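Local coordinates for minor fimbrium subunit Mfa5 (PDB 6TO1), which serves as an accessory subunit of the minor fimbriae, the surface filaments that mediate biofilm formation and adhesion to host cells and other oral bacteria, at residues H208-L213 / S305-S310; G544-A549 / S555-A560; T601-A606 / F639-L644. All coordinates share one frame; numbering follows the deposited sequence.

Contact 1 of 3, residues H208-L213 / S305-S310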
# COMPACT_ATOMS: atom_id res chain seq x y z
N HIS A 208 -42.43 -1.09 -9.07
CA HIS A 208 -42.03 -2.48 -8.74
C HIS A 208 -40.62 -2.47 -8.15
O HIS A 208 -39.64 -2.90 -8.76
CB HIS A 208 -42.12 -3.34 -9.99
CG HIS A 208 -42.30 -4.81 -9.75
ND1 HIS A 208 -41.56 -5.52 -8.83
CD2 HIS A 208 -43.10 -5.70 -10.36
CE1 HIS A 208 -41.92 -6.80 -8.88
NE2 HIS A 208 -42.86 -6.93 -9.79
N THR A 209 -40.52 -1.89 -6.95
CA THR A 209 -39.21 -1.71 -6.33
C THR A 209 -38.53 -3.05 -6.09
O THR A 209 -37.32 -3.21 -6.32
CB THR A 209 -39.38 -0.89 -5.06
OG1 THR A 209 -40.02 0.35 -5.39
CG2 THR A 209 -38.04 -0.59 -4.37
N GLN A 210 -39.29 -4.05 -5.67
CA GLN A 210 -38.72 -5.38 -5.54
C GLN A 210 -38.09 -5.82 -6.86
O GLN A 210 -36.98 -6.36 -6.89
CB GLN A 210 -39.78 -6.38 -5.10
CG GLN A 210 -39.31 -7.80 -5.24
CD GLN A 210 -40.27 -8.83 -4.68
OE1 GLN A 210 -41.50 -8.69 -4.79
NE2 GLN A 210 -39.71 -9.88 -4.08
N GLY A 211 -38.78 -5.56 -7.98
CA GLY A 211 -38.26 -5.98 -9.27
C GLY A 211 -36.98 -5.26 -9.65
O GLY A 211 -36.04 -5.87 -10.19
N GLY A 212 -36.91 -3.95 -9.38
CA GLY A 212 -35.67 -3.24 -9.58
C GLY A 212 -34.53 -3.82 -8.76
O GLY A 212 -33.43 -4.02 -9.26
N LEU A 213 -34.81 -4.14 -7.49
CA LEU A 213 -33.77 -4.71 -6.65
C LEU A 213 -33.39 -6.12 -7.09
O LEU A 213 -32.21 -6.50 -7.01
CB LEU A 213 -34.23 -4.71 -5.19
CG LEU A 213 -34.36 -3.35 -4.55
CD1 LEU A 213 -35.06 -3.42 -3.21
CD2 LEU A 213 -32.97 -2.68 -4.39
N SER A 305 -37.12 -18.43 -1.39
CA SER A 305 -37.86 -19.46 -2.10
C SER A 305 -39.36 -19.19 -2.17
O SER A 305 -40.06 -19.84 -2.96
CB SER A 305 -37.59 -20.82 -1.43
OG SER A 305 -38.10 -20.82 -0.10
N LYS A 306 -39.85 -18.23 -1.41
CA LYS A 306 -41.27 -17.90 -1.45
C LYS A 306 -41.68 -17.01 -2.62
O LYS A 306 -42.88 -16.86 -2.87
CB LYS A 306 -41.66 -17.26 -0.12
CG LYS A 306 -42.20 -18.25 0.90
CD LYS A 306 -43.72 -18.38 0.69
CE LYS A 306 -44.36 -19.22 1.72
NZ LYS A 306 -45.73 -19.52 1.29
N PHE A 307 -40.74 -16.39 -3.33
CA PHE A 307 -41.11 -15.51 -4.43
C PHE A 307 -40.99 -16.22 -5.77
O PHE A 307 -40.06 -17.00 -6.00
CB PHE A 307 -40.27 -14.24 -4.45
CG PHE A 307 -40.55 -13.32 -3.31
CD1 PHE A 307 -41.71 -12.58 -3.26
CD2 PHE A 307 -39.64 -13.19 -2.27
CE1 PHE A 307 -41.97 -11.73 -2.17
CE2 PHE A 307 -39.88 -12.36 -1.22
CZ PHE A 307 -41.05 -11.61 -1.17
N ASP A 308 -41.94 -15.94 -6.65
CA ASP A 308 -41.89 -16.45 -8.01
C ASP A 308 -41.18 -15.41 -8.87
O ASP A 308 -41.74 -14.36 -9.18
CB ASP A 308 -43.28 -16.78 -8.55
CG ASP A 308 -43.25 -17.39 -9.93
OD1 ASP A 308 -42.16 -17.55 -10.53
OD2 ASP A 308 -44.35 -17.71 -10.41
N TYR A 309 -39.95 -15.73 -9.26
CA TYR A 309 -39.15 -14.85 -10.10
C TYR A 309 -39.10 -15.31 -11.55
O TYR A 309 -38.36 -14.72 -12.35
CB TYR A 309 -37.73 -14.78 -9.58
CG TYR A 309 -37.50 -14.24 -8.18
CD1 TYR A 309 -37.71 -12.89 -7.88
CD2 TYR A 309 -37.01 -15.06 -7.19
CE1 TYR A 309 -37.44 -12.39 -6.60
CE2 TYR A 309 -36.72 -14.57 -5.91
CZ TYR A 309 -36.93 -13.23 -5.63
OH TYR A 309 -36.66 -12.76 -4.39
N SER A 310 -39.87 -16.33 -11.91
CA SER A 310 -39.76 -16.93 -13.25
C SER A 310 -40.03 -15.92 -14.36
O SER A 310 -39.44 -16.03 -15.45
CB SER A 310 -40.71 -18.12 -13.35
OG SER A 310 -42.07 -17.70 -13.32
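The carboxamide of Q210 stands upright over one face of the F307 ring with its NE2 leading, a compact example of an amide resting its nitrogen on an aromatic. NE2 lies 3.3 Å above the ring plane and over its centre, and the amide and ring planes are 86° apart, so the group does not stack on the ring. Q210 reaches this far because its side chain leaves the helix extended, with CG anti to the backbone N (chi1 168°) and the chain straight beyond it. Both ends of the amide are held by other residues: OE1 accepts from the backbone N of Y242, and NE2 donates to E347 OE1. Held in this way, the amide is fixed in rotation. E347 OE1 also bonds Y309 OH, which lies 4.2 Å from Q210 NE2; one carboxylate oxygen thus ties both segments together. The Y309 ring in turn has F307 CB 3.7 Å above one face, toward its rim. Behind the glutamine, H208 caps the helix start, its ND1 accepting from G211 N at 2.9 Å. Helix 209-220 belongs to the von Willebrand factor type A domain; T209 and L213 pack on L232 and I230 of strand 227-234, while Q210 faces A343 of helix 340-353, and F307 and Y309, from the loop after the 3-10 segment, lie against its amide end.

Contact 2 of 3, residues G544-A549 / S555-A560. With PO4 (phosphate ion), chain E.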
# COMPACT_ATOMS: atom_id res chain seq x y z
N GLY A 544 73.12 -7.68 9.14
CA GLY A 544 71.97 -7.35 8.33
C GLY A 544 70.70 -8.04 8.76
O GLY A 544 69.73 -8.03 7.99
N GLN A 545 70.67 -8.63 9.95
CA GLN A 545 69.50 -9.37 10.39
C GLN A 545 68.57 -8.48 11.19
O GLN A 545 69.04 -7.70 12.03
CB GLN A 545 69.90 -10.54 11.27
CG GLN A 545 70.80 -11.53 10.64
CD GLN A 545 71.22 -12.59 11.63
OE1 GLN A 545 71.80 -12.28 12.67
NE2 GLN A 545 70.89 -13.84 11.34
N PRO A 546 67.26 -8.59 10.99
CA PRO A 546 66.33 -7.87 11.85
C PRO A 546 66.44 -8.34 13.29
O PRO A 546 66.53 -9.55 13.56
CB PRO A 546 64.96 -8.20 11.26
CG PRO A 546 65.17 -9.45 10.52
CD PRO A 546 66.56 -9.39 9.97
N ILE A 547 66.44 -7.39 14.21
CA ILE A 547 66.70 -7.68 15.61
C ILE A 547 65.79 -6.81 16.47
O ILE A 547 65.37 -5.73 16.06
CB ILE A 547 68.17 -7.45 16.02
CG1 ILE A 547 68.61 -6.00 15.74
CG2 ILE A 547 69.05 -8.44 15.30
CD1 ILE A 547 69.77 -5.54 16.65
N GLN A 548 65.51 -7.30 17.68
CA GLN A 548 64.99 -6.44 18.73
C GLN A 548 66.11 -5.57 19.27
O GLN A 548 67.27 -5.72 18.90
CB GLN A 548 64.36 -7.29 19.84
CG GLN A 548 63.30 -8.25 19.33
CD GLN A 548 62.80 -9.19 20.41
OE1 GLN A 548 63.54 -9.55 21.33
NE2 GLN A 548 61.54 -9.59 20.31
N ALA A 549 65.73 -4.64 20.15
CA ALA A 549 66.71 -3.70 20.69
C ALA A 549 67.81 -4.41 21.47
O ALA A 549 68.93 -3.90 21.55
CB ALA A 549 66.00 -2.68 21.58
N SER A 555 62.35 -12.96 12.66
CA SER A 555 62.13 -13.57 11.36
C SER A 555 61.93 -12.56 10.25
O SER A 555 62.18 -12.88 9.09
CB SER A 555 60.92 -14.50 11.43
OG SER A 555 60.95 -15.25 12.63
N SER A 556 61.50 -11.34 10.59
CA SER A 556 61.14 -10.37 9.57
C SER A 556 61.35 -8.96 10.08
O SER A 556 61.30 -8.69 11.28
CB SER A 556 59.68 -10.52 9.16
OG SER A 556 58.87 -9.95 10.19
N LEU A 557 61.56 -8.04 9.14
CA LEU A 557 61.77 -6.65 9.49
C LEU A 557 60.56 -6.05 10.17
O LEU A 557 60.70 -5.13 10.98
CB LEU A 557 62.12 -5.86 8.23
CG LEU A 557 63.49 -6.24 7.65
CD1 LEU A 557 63.60 -5.87 6.19
CD2 LEU A 557 64.57 -5.56 8.47
N SER A 558 59.36 -6.55 9.85
CA SER A 558 58.18 -6.01 10.52
C SER A 558 58.18 -6.30 12.00
O SER A 558 57.41 -5.68 12.74
CB SER A 558 56.90 -6.56 9.88
OG SER A 558 56.89 -7.97 9.91
N GLU A 559 59.02 -7.22 12.46
CA GLU A 559 59.14 -7.53 13.88
C GLU A 559 60.31 -6.81 14.54
O GLU A 559 60.47 -6.92 15.76
CB GLU A 559 59.31 -9.04 14.08
CG GLU A 559 58.10 -9.89 13.68
CD GLU A 559 58.49 -11.33 13.37
OE1 GLU A 559 58.51 -12.17 14.29
OE2 GLU A 559 58.80 -11.63 12.19
N ALA A 560 61.13 -6.12 13.76
CA ALA A 560 62.35 -5.55 14.31
C ALA A 560 62.05 -4.29 15.10
O ALA A 560 61.01 -3.64 14.94
CB ALA A 560 63.35 -5.24 13.20
P PO4 E . 61.84 -4.21 20.59
O1 PO4 E . 61.97 -4.92 19.27
O2 PO4 E . 63.17 -4.20 21.31
O3 PO4 E . 60.82 -4.96 21.40
O4 PO4 E . 61.35 -2.79 20.39
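Two pieces of backbone from the loop between strands 530-539 and 562-563 come together closest at I547 and A560, whose CA atoms are 5.0 Å apart. The second piece contains a short 3-10 turn, 557-559, and the excursion illustrates how a long connection can fold back on itself, the proline of one arm packing on the 3-10 turn and the residues flanking it. P546 is the main side chain: its CB lies 3.9 Å from L557 CD2 and equally near A560 CB, while the same atom comes 3.7 Å from the backbone oxygen S556 O. CG rests 3.9 Å from S556 C, so the ring touches a peptide group as well as methyls. The leucine reaches it through one branch, since its CG, anti to the carbonyl carbon (chi1 -69°), carries CD2 toward the proline; L557 also touches V538 and Y638 on the strands beneath. A560 contributes twice, as its CB is also 3.5 Å from I547 O. Backbone hydrogen bonds join P546, through its O, to V554 just before segment 555-560 and I547 to H561 just after it, and I547 turns its own side chain from the turn to L539 and N541. S556, just before the turn, braces it: its OG donates to the anti lone pair of E559 OE2 at 2.6 Å and accepts from S558 OG. At the far end of 544-549, a phosphate ion, probably from the crystallisation liquor and also bound by H561 ND1, accepts from A549 N through O2 at 2.8 Å, with an N-H...O angle of 165°.

Contact 3 of 3, residues T601-A606 / F639-L644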
# COMPACT_ATOMS: atom_id res chain seq x y z
N THR A 601 68.64 9.29 6.33
CA THR A 601 69.56 8.16 6.24
C THR A 601 70.41 7.98 7.49
O THR A 601 71.15 6.99 7.59
CB THR A 601 70.47 8.34 5.02
OG1 THR A 601 71.09 9.63 5.10
CG2 THR A 601 69.65 8.24 3.76
N VAL A 602 70.31 8.90 8.43
CA VAL A 602 70.93 8.79 9.74
C VAL A 602 69.88 9.09 10.80
O VAL A 602 69.15 10.08 10.70
CB VAL A 602 72.13 9.76 9.88
CG1 VAL A 602 72.62 9.74 11.29
CG2 VAL A 602 73.22 9.37 8.91
N ILE A 603 69.81 8.23 11.81
CA ILE A 603 68.88 8.41 12.92
C ILE A 603 69.67 8.48 14.21
O ILE A 603 70.44 7.56 14.52
CB ILE A 603 67.83 7.27 13.00
CG1 ILE A 603 66.97 7.20 11.75
CG2 ILE A 603 67.01 7.45 14.28
CD1 ILE A 603 66.20 5.87 11.62
N THR A 604 69.43 9.52 14.99
CA THR A 604 70.00 9.65 16.31
C THR A 604 68.88 9.58 17.33
O THR A 604 67.99 10.44 17.33
CB THR A 604 70.77 10.97 16.48
OG1 THR A 604 71.75 11.10 15.45
CG2 THR A 604 71.43 11.00 17.84
N THR A 605 68.94 8.58 18.21
CA THR A 605 67.89 8.30 19.18
C THR A 605 68.06 9.19 20.41
O THR A 605 69.04 9.92 20.56
CB THR A 605 67.90 6.82 19.57
OG1 THR A 605 69.24 6.36 19.73
CG2 THR A 605 67.22 6.00 18.51
N ALA A 606 67.07 9.10 21.31
CA ALA A 606 67.09 9.92 22.53
C ALA A 606 68.27 9.57 23.42
O ALA A 606 68.85 10.44 24.07
CB ALA A 606 65.77 9.74 23.29
N PHE A 639 62.79 0.45 5.98
CA PHE A 639 64.15 0.96 5.88
C PHE A 639 64.94 0.46 7.08
O PHE A 639 64.54 0.69 8.22
CB PHE A 639 64.09 2.48 5.78
CG PHE A 639 63.39 2.96 4.55
CD1 PHE A 639 63.89 2.68 3.30
CD2 PHE A 639 62.19 3.68 4.64
CE1 PHE A 639 63.26 3.13 2.15
CE2 PHE A 639 61.55 4.14 3.50
CZ PHE A 639 62.07 3.86 2.26
N ALA A 640 66.06 -0.22 6.82
CA ALA A 640 66.90 -0.84 7.83
C ALA A 640 68.06 0.08 8.21
O ALA A 640 68.61 0.79 7.37
CB ALA A 640 67.47 -2.16 7.31
N TYR A 641 68.39 0.07 9.49
CA TYR A 641 69.48 0.86 10.05
C TYR A 641 70.27 -0.02 11.00
O TYR A 641 69.68 -0.82 11.73
CB TYR A 641 68.95 2.09 10.82
CG TYR A 641 68.20 3.02 9.93
CD1 TYR A 641 68.75 4.22 9.51
CD2 TYR A 641 66.92 2.71 9.52
CE1 TYR A 641 68.07 5.05 8.66
CE2 TYR A 641 66.24 3.52 8.69
CZ TYR A 641 66.78 4.68 8.25
OH TYR A 641 66.04 5.44 7.40
N LYS A 642 71.59 0.17 11.02
CA LYS A 642 72.42 -0.46 12.03
C LYS A 642 73.17 0.59 12.85
O LYS A 642 73.41 1.72 12.43
CB LYS A 642 73.42 -1.47 11.44
CG LYS A 642 74.46 -0.89 10.53
CD LYS A 642 75.40 -2.02 10.00
CE LYS A 642 76.51 -1.44 9.12
NZ LYS A 642 77.46 -2.49 8.65
N LEU A 643 73.53 0.16 14.05
CA LEU A 643 74.24 1.01 14.99
C LEU A 643 75.58 1.45 14.43
O LEU A 643 76.34 0.63 13.87
CB LEU A 643 74.42 0.23 16.30
CG LEU A 643 75.13 0.92 17.46
CD1 LEU A 643 74.29 2.04 17.99
CD2 LEU A 643 75.47 -0.09 18.57
N LEU A 644 75.84 2.76 14.52
CA LEU A 644 77.17 3.31 14.31
C LEU A 644 77.96 3.21 15.60
O LEU A 644 77.62 3.89 16.58
CB LEU A 644 77.10 4.77 13.90
CG LEU A 644 76.93 5.15 12.45
CD1 LEU A 644 76.84 6.66 12.33
CD2 LEU A 644 78.08 4.60 11.61
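I603 and Y641 meet almost at right angles, the terminal methyl of the isoleucine pointing down on the flat of the tyrosine ring. CD1 of I603 is 3.5 Å from the centroid of the Y641 ring and only 7° off its normal, a nearly axial CH-pi contact in which the methyl is roughly equidistant from all six ring carbons. The position follows from the long branch of I603: CG1 lies anti to the carbonyl carbon (chi1 -61°), and the extended chi2 (164°) places CD1 above the ring centre, while CG1 itself stays over the rim, 3.9 Å from Y641 CE1. The ring edge meets the backbone at the start of strand 602-604. T601 O is 3.8 Å from Y641 CE1 and V602 N lies farther out, both near the ring plane, so the T601-V602 peptide group lies at the edge as a methyl lies on the face. Beyond the rim, the phenol oxygen hydrogen-bonds N600 O. The two strands are not neighbours in the sheet: strand 610-614 pairs with both 602-604 and 634-643, and the contact spans it from side to side. Y537 of strand 530-539 touches both I603 and Y641. The contact itself thus rests on dispersion and weak C-H to pi attraction at the face, where a buried apolar methyl suits the ring electrons; the bond to N600, just before segment 601-606, gives the phenol a polar partner and probably limits how the ring can shift.

In the fold
Along the chain the contacts follow in series, each closing before the next opens, and contact 1 lies across the centre of an elongated chain from the other two. Contact 1 is in the von Willebrand factor type A domain, about 105 Å from contact 2 and 112 Å from contact 3 between centres. Contacts 2 and 3 share the C-terminal modelled domain: their centres are 14 Å apart and their nearest atoms about 5 Å, without touching. Strands 530-539 and 634-643, parallel neighbours in one sheet, link them, since residues of both contacts pack on strand 530-539. Contact 1 thus belongs to the packing of the von Willebrand factor type A domain and contacts 2 and 3 to that of a separate, distant domain.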